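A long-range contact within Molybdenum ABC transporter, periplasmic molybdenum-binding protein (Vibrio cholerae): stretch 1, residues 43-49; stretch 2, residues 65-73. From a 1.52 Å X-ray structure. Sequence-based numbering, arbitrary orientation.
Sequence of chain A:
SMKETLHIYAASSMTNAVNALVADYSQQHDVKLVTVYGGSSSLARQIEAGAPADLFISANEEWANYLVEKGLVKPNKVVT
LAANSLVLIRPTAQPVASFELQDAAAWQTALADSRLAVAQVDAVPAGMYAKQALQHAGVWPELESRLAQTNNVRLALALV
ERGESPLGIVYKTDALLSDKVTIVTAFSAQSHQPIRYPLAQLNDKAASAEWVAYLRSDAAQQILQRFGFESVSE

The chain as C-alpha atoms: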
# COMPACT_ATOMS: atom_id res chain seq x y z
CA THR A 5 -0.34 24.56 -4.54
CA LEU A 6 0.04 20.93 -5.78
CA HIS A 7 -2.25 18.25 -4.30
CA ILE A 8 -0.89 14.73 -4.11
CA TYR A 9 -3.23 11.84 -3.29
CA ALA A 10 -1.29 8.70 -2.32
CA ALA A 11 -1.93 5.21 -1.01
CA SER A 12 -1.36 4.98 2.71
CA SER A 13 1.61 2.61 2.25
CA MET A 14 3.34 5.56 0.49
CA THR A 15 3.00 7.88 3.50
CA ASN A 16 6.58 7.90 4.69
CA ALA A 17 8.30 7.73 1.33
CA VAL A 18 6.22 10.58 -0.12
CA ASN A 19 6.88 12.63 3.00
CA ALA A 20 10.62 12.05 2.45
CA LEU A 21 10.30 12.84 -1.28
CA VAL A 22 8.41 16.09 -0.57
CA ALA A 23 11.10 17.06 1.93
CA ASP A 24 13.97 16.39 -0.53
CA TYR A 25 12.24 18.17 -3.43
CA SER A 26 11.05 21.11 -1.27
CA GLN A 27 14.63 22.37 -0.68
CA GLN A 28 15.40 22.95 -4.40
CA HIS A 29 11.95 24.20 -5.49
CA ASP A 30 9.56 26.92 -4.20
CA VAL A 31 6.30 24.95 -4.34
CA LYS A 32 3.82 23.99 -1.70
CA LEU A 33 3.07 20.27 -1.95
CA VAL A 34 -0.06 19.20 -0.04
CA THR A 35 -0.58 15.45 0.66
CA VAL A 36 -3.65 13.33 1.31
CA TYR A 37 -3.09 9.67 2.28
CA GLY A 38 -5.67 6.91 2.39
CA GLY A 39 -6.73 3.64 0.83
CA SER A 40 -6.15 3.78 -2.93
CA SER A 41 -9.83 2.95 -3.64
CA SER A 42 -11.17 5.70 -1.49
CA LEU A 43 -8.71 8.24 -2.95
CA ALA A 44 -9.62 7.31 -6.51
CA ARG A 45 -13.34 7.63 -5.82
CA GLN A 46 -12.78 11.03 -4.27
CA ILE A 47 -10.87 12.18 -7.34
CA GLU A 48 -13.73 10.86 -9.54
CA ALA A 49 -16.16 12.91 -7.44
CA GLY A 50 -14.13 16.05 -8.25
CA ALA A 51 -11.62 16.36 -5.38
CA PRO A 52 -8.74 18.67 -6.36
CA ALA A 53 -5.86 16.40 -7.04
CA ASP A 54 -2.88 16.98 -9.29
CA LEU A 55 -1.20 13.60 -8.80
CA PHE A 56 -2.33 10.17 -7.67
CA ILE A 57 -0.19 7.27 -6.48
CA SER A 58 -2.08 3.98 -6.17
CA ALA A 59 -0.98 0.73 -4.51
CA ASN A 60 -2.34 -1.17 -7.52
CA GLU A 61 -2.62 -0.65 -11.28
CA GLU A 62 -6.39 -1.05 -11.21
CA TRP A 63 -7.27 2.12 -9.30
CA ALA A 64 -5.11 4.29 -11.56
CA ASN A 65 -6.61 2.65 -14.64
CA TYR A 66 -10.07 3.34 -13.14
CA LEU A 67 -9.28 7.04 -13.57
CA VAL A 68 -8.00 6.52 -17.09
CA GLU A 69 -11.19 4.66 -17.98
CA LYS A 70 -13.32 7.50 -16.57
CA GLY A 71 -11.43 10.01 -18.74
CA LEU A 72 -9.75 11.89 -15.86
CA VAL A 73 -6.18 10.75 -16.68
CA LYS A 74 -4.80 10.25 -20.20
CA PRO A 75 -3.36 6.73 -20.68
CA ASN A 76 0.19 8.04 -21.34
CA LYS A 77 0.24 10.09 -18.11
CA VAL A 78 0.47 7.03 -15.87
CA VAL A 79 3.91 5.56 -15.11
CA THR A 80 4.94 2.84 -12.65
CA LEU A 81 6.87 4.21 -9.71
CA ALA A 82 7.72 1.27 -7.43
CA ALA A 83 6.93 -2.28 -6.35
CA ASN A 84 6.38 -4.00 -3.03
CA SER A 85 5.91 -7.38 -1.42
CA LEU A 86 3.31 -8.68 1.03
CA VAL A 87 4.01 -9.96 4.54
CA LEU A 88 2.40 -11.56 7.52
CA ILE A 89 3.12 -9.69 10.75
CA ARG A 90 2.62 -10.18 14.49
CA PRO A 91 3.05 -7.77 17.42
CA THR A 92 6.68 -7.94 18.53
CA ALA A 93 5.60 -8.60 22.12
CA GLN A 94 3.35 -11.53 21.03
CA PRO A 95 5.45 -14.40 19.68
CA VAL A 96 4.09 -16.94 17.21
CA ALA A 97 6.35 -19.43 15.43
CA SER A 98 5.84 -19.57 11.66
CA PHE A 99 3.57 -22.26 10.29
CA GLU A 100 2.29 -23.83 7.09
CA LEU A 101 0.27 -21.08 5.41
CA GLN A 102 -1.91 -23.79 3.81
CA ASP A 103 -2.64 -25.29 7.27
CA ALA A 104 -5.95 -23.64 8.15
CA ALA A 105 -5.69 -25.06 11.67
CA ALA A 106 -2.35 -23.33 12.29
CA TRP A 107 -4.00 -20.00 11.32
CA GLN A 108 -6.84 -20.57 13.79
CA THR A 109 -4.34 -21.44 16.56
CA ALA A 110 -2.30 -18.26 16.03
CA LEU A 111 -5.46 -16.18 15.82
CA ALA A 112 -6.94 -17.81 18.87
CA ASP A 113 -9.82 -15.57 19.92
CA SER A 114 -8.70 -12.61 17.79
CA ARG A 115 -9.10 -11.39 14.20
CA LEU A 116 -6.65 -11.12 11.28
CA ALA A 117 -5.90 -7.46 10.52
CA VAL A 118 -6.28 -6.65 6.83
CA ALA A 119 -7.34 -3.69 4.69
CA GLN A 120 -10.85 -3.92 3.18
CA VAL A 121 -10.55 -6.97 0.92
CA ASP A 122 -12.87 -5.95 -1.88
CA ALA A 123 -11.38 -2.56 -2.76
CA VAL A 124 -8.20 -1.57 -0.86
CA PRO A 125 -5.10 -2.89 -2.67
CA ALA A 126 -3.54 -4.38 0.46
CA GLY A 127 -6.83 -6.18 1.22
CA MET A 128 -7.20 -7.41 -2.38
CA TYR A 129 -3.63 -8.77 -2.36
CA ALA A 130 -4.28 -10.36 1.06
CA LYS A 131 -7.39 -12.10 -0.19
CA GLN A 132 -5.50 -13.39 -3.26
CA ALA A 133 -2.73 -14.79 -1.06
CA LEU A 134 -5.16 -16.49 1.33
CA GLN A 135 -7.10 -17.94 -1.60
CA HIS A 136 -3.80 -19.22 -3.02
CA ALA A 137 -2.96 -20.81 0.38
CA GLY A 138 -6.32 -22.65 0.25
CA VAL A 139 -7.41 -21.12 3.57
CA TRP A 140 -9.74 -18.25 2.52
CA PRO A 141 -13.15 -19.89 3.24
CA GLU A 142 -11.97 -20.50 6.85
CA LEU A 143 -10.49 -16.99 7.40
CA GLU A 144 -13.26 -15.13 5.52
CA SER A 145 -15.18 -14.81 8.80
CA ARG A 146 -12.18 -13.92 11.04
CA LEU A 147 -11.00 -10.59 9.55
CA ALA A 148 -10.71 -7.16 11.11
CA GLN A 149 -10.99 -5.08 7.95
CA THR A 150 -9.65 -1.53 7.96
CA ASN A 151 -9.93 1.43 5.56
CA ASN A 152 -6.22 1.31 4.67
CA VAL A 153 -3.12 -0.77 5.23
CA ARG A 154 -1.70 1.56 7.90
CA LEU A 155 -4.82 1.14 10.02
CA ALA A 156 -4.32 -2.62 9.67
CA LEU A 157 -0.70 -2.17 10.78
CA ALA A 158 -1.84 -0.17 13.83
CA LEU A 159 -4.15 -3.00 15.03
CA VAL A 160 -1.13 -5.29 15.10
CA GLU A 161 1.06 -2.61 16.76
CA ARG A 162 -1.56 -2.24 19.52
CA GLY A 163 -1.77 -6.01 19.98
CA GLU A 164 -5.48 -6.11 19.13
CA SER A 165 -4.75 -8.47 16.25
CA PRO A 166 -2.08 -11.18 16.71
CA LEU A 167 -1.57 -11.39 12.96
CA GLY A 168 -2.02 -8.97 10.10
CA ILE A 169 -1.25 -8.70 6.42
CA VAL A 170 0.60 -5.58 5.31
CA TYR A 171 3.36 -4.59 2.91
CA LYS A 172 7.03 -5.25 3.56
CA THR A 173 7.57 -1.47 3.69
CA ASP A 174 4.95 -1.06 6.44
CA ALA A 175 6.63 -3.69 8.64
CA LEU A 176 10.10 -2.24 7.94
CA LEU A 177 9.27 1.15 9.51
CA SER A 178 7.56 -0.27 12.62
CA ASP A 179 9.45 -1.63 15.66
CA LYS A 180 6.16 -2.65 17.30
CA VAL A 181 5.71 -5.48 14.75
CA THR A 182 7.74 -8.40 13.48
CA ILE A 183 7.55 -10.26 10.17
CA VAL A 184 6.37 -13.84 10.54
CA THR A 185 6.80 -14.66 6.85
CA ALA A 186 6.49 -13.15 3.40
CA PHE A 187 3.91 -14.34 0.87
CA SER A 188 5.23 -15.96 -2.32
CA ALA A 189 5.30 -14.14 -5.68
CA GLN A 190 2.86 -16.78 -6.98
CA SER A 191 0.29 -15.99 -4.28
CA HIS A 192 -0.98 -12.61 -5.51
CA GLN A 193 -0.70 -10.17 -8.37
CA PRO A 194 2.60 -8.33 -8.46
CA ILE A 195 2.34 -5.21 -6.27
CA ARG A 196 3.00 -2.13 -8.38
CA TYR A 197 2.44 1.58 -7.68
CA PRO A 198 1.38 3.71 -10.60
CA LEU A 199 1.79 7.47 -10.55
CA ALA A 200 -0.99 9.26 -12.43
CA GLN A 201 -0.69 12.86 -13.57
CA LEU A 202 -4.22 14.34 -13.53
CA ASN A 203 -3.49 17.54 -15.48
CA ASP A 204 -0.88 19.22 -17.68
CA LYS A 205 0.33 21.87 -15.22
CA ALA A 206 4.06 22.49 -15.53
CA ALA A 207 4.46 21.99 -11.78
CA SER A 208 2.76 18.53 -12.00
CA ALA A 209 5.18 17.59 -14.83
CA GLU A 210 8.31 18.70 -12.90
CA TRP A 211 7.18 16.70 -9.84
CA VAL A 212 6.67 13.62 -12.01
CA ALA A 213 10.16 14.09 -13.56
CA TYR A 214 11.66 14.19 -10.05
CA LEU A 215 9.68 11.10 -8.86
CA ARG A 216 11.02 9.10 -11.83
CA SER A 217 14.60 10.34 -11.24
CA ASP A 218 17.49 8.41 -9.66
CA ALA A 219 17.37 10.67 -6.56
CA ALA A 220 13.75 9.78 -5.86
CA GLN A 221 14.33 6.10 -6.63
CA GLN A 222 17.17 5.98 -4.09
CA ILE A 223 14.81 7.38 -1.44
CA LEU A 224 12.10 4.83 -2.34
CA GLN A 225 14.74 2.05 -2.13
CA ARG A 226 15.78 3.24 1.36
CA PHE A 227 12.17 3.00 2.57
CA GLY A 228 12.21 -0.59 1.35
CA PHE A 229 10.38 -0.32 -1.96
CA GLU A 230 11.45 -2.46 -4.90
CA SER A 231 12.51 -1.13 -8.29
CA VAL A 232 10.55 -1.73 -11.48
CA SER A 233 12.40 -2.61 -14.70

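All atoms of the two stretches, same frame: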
# COMPACT_ATOMS: atom_id res chain seq x y z
N LEU A 43 -9.31 7.07 -2.30
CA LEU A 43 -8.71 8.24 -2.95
C LEU A 43 -9.20 8.37 -4.37
O LEU A 43 -9.60 9.46 -4.82
CB LEU A 43 -7.19 8.13 -2.91
CG LEU A 43 -6.54 8.13 -1.54
CD1 LEU A 43 -5.05 7.85 -1.66
CD2 LEU A 43 -6.75 9.44 -0.83
N ALA A 44 -9.16 7.28 -5.12
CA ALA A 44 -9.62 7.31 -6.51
C ALA A 44 -11.06 7.78 -6.66
O ALA A 44 -11.40 8.52 -7.59
CB ALA A 44 -9.46 5.95 -7.17
N ARG A 45 -11.94 7.31 -5.77
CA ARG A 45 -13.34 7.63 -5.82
C ARG A 45 -13.60 9.08 -5.46
O ARG A 45 -14.49 9.71 -6.00
CB ARG A 45 -14.16 6.69 -4.93
CG ARG A 45 -14.19 5.30 -5.51
CD ARG A 45 -14.74 4.28 -4.56
NE ARG A 45 -15.17 3.08 -5.30
CZ ARG A 45 -15.22 1.84 -4.81
NH1 ARG A 45 -14.81 1.57 -3.57
NH2 ARG A 45 -15.66 0.86 -5.58
N GLN A 46 -12.74 9.61 -4.60
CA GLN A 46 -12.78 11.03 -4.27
C GLN A 46 -12.39 11.90 -5.44
O GLN A 46 -13.08 12.88 -5.76
CB GLN A 46 -11.78 11.28 -3.17
CG GLN A 46 -12.20 10.83 -1.82
CD GLN A 46 -12.29 12.04 -0.99
OE1 GLN A 46 -11.30 12.43 -0.36
NE2 GLN A 46 -13.38 12.75 -1.14
N ILE A 47 -11.27 11.51 -6.08
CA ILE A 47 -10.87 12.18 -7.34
C ILE A 47 -11.98 12.15 -8.41
O ILE A 47 -12.27 13.15 -9.06
CB ILE A 47 -9.57 11.57 -7.87
CG1 ILE A 47 -8.41 11.81 -6.88
CG2 ILE A 47 -9.23 12.09 -9.26
CD1 ILE A 47 -7.17 10.99 -7.14
N GLU A 48 -12.61 10.99 -8.60
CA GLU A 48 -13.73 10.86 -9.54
C GLU A 48 -14.87 11.81 -9.21
O GLU A 48 -15.44 12.40 -10.09
CB GLU A 48 -14.23 9.42 -9.58
CG GLU A 48 -15.44 9.21 -10.48
CD GLU A 48 -15.95 7.78 -10.45
OE1 GLU A 48 -15.76 7.12 -9.41
OE2 GLU A 48 -16.50 7.32 -11.45
N ALA A 49 -15.16 11.96 -7.91
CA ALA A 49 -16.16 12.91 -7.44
C ALA A 49 -15.79 14.40 -7.62
O ALA A 49 -16.65 15.27 -7.50
CB ALA A 49 -16.44 12.60 -5.98
N ASN A 65 -5.92 2.90 -13.38
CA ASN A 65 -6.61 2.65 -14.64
C ASN A 65 -8.13 2.98 -14.59
O ASN A 65 -8.73 3.35 -15.60
CB ASN A 65 -6.40 1.21 -15.10
CG ASN A 65 -6.89 0.98 -16.51
OD1 ASN A 65 -6.38 1.55 -17.48
ND2 ASN A 65 -7.90 0.13 -16.63
N TYR A 66 -8.71 2.88 -13.40
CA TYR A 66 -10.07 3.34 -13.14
C TYR A 66 -10.24 4.81 -13.56
O TYR A 66 -11.20 5.16 -14.26
CB TYR A 66 -10.35 3.18 -11.66
CG TYR A 66 -11.72 3.60 -11.21
CD1 TYR A 66 -12.77 2.71 -11.28
CD2 TYR A 66 -11.95 4.85 -10.66
CE1 TYR A 66 -14.04 3.07 -10.86
CE2 TYR A 66 -13.21 5.23 -10.21
CZ TYR A 66 -14.25 4.33 -10.32
OH TYR A 66 -15.52 4.69 -9.94
N LEU A 67 -9.29 5.64 -13.14
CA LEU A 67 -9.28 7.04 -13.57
C LEU A 67 -9.01 7.26 -15.03
O LEU A 67 -9.54 8.18 -15.60
CB LEU A 67 -8.28 7.84 -12.72
CG LEU A 67 -8.57 7.82 -11.22
CD1 LEU A 67 -7.47 8.60 -10.51
CD2 LEU A 67 -9.96 8.38 -10.88
N VAL A 68 -8.20 6.41 -15.66
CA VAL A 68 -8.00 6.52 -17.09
C VAL A 68 -9.32 6.20 -17.80
O VAL A 68 -9.74 6.90 -18.71
CB VAL A 68 -6.89 5.57 -17.57
CG1 VAL A 68 -6.81 5.51 -19.08
CG2 VAL A 68 -5.55 5.99 -16.99
N GLU A 69 -9.94 5.11 -17.37
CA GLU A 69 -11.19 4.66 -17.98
C GLU A 69 -12.30 5.70 -17.89
O GLU A 69 -13.11 5.83 -18.81
CB GLU A 69 -11.65 3.37 -17.31
CG GLU A 69 -10.87 2.15 -17.81
CD GLU A 69 -11.22 0.89 -17.05
OE1 GLU A 69 -12.18 0.90 -16.25
OE2 GLU A 69 -10.53 -0.14 -17.26
N LYS A 70 -12.32 6.45 -16.78
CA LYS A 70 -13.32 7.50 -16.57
C LYS A 70 -12.97 8.80 -17.30
O LYS A 70 -13.74 9.74 -17.28
CB LYS A 70 -13.51 7.80 -15.09
CG LYS A 70 -13.91 6.66 -14.20
CD LYS A 70 -15.27 6.08 -14.46
CE LYS A 70 -15.47 4.85 -13.58
NZ LYS A 70 -16.89 4.54 -13.26
N GLY A 71 -11.80 8.86 -17.93
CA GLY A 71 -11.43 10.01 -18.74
C GLY A 71 -10.76 11.14 -17.97
O GLY A 71 -10.59 12.22 -18.51
N LEU A 72 -10.37 10.88 -16.72
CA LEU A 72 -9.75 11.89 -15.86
C LEU A 72 -8.22 11.90 -15.92
O LEU A 72 -7.60 12.85 -15.45
CB LEU A 72 -10.16 11.66 -14.41
CG LEU A 72 -11.67 11.66 -14.21
CD1 LEU A 72 -12.06 11.09 -12.86
CD2 LEU A 72 -12.24 13.07 -14.42
N VAL A 73 -7.63 10.83 -16.45
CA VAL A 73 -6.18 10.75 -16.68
C VAL A 73 -6.00 10.22 -18.09
O VAL A 73 -6.67 9.28 -18.45
CB VAL A 73 -5.53 9.76 -15.70
CG1 VAL A 73 -4.03 9.66 -15.96
CG2 VAL A 73 -5.81 10.18 -14.27
O HOH W 1 -16.88 3.68 -7.60

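The contact joins two helical segments that run in nearly the same direction, with 20° between their axes and a closest approach of 10.2 Å. The polar part of the contact centres on Glu48. Its CA-to-CB bond points sideways to the second stretch, but chi1 and chi2 are both t, and the extended side chain brings the carboxylate nearer.

Each carboxylate oxygen of Glu48 has its own donor. Tyr66 OH donates to Glu48 OE1 at 2.5 Å, a very short hydrogen bond. OE1 lies at the edge of the tyrosine ring, near its plane, where the hydroxyl can reach it. Lys70 NZ stands 3.3 Å from Glu48 OE2. This is a salt bridge, but the hydrogen bond within it is weak. The charges are paired, while the tighter hold on the carboxylate comes from the tyrosine.

The Tyr66 hydroxyl is also an acceptor. Water 1 donates to Tyr66 OH at 2.9 Å and accepts from Arg45 NE, also at 2.9 Å. Arg45 therefore reaches the second stretch through water; it makes no direct contact there. Between Glu48 and the water, the hydroxyl both gives and receives a hydrogen bond.

Beside this polar group lies an apolar patch. Ala44 points toward the second stretch, and its CB is 4.4 Å from Tyr66 CD2 and 4.5 Å from Leu67 CD2. Ala44 and Leu67 are also the point of closest backbone register, with their CA atoms 7.1 Å apart. Leu67 CD2 comes within 3.6 Å of Ala44 O. That carbonyl is not left without a donor: Glu48 N bonds to Ala44 O at 2.9 Å within the helix. Leu67 CD1 packs against Ile47 CG2 at 4.1 Å. Further along, Leu72 CD1 approaches Glu48 CA at 3.7 Å, so the leucine packs close to the backbone of the first helix.

The second stretch turns after its helix in a Schellman motif. Gly71 has positive phi (87°). At these backbone angles a CB would be jammed against the carbonyl O of Lys70, which by itself calls for glycine. Gly71 N donates to Val68 O at 2.9 Å, and Leu72 N donates to Leu67 O at 3.0 Å. Val73 N adds a weak bond to Leu67 O at 3.4 Å. The backbone donors through the turn are thus satisfied locally. Lys70 and Leu72, which flank the glycine in sequence, both point toward the first stretch.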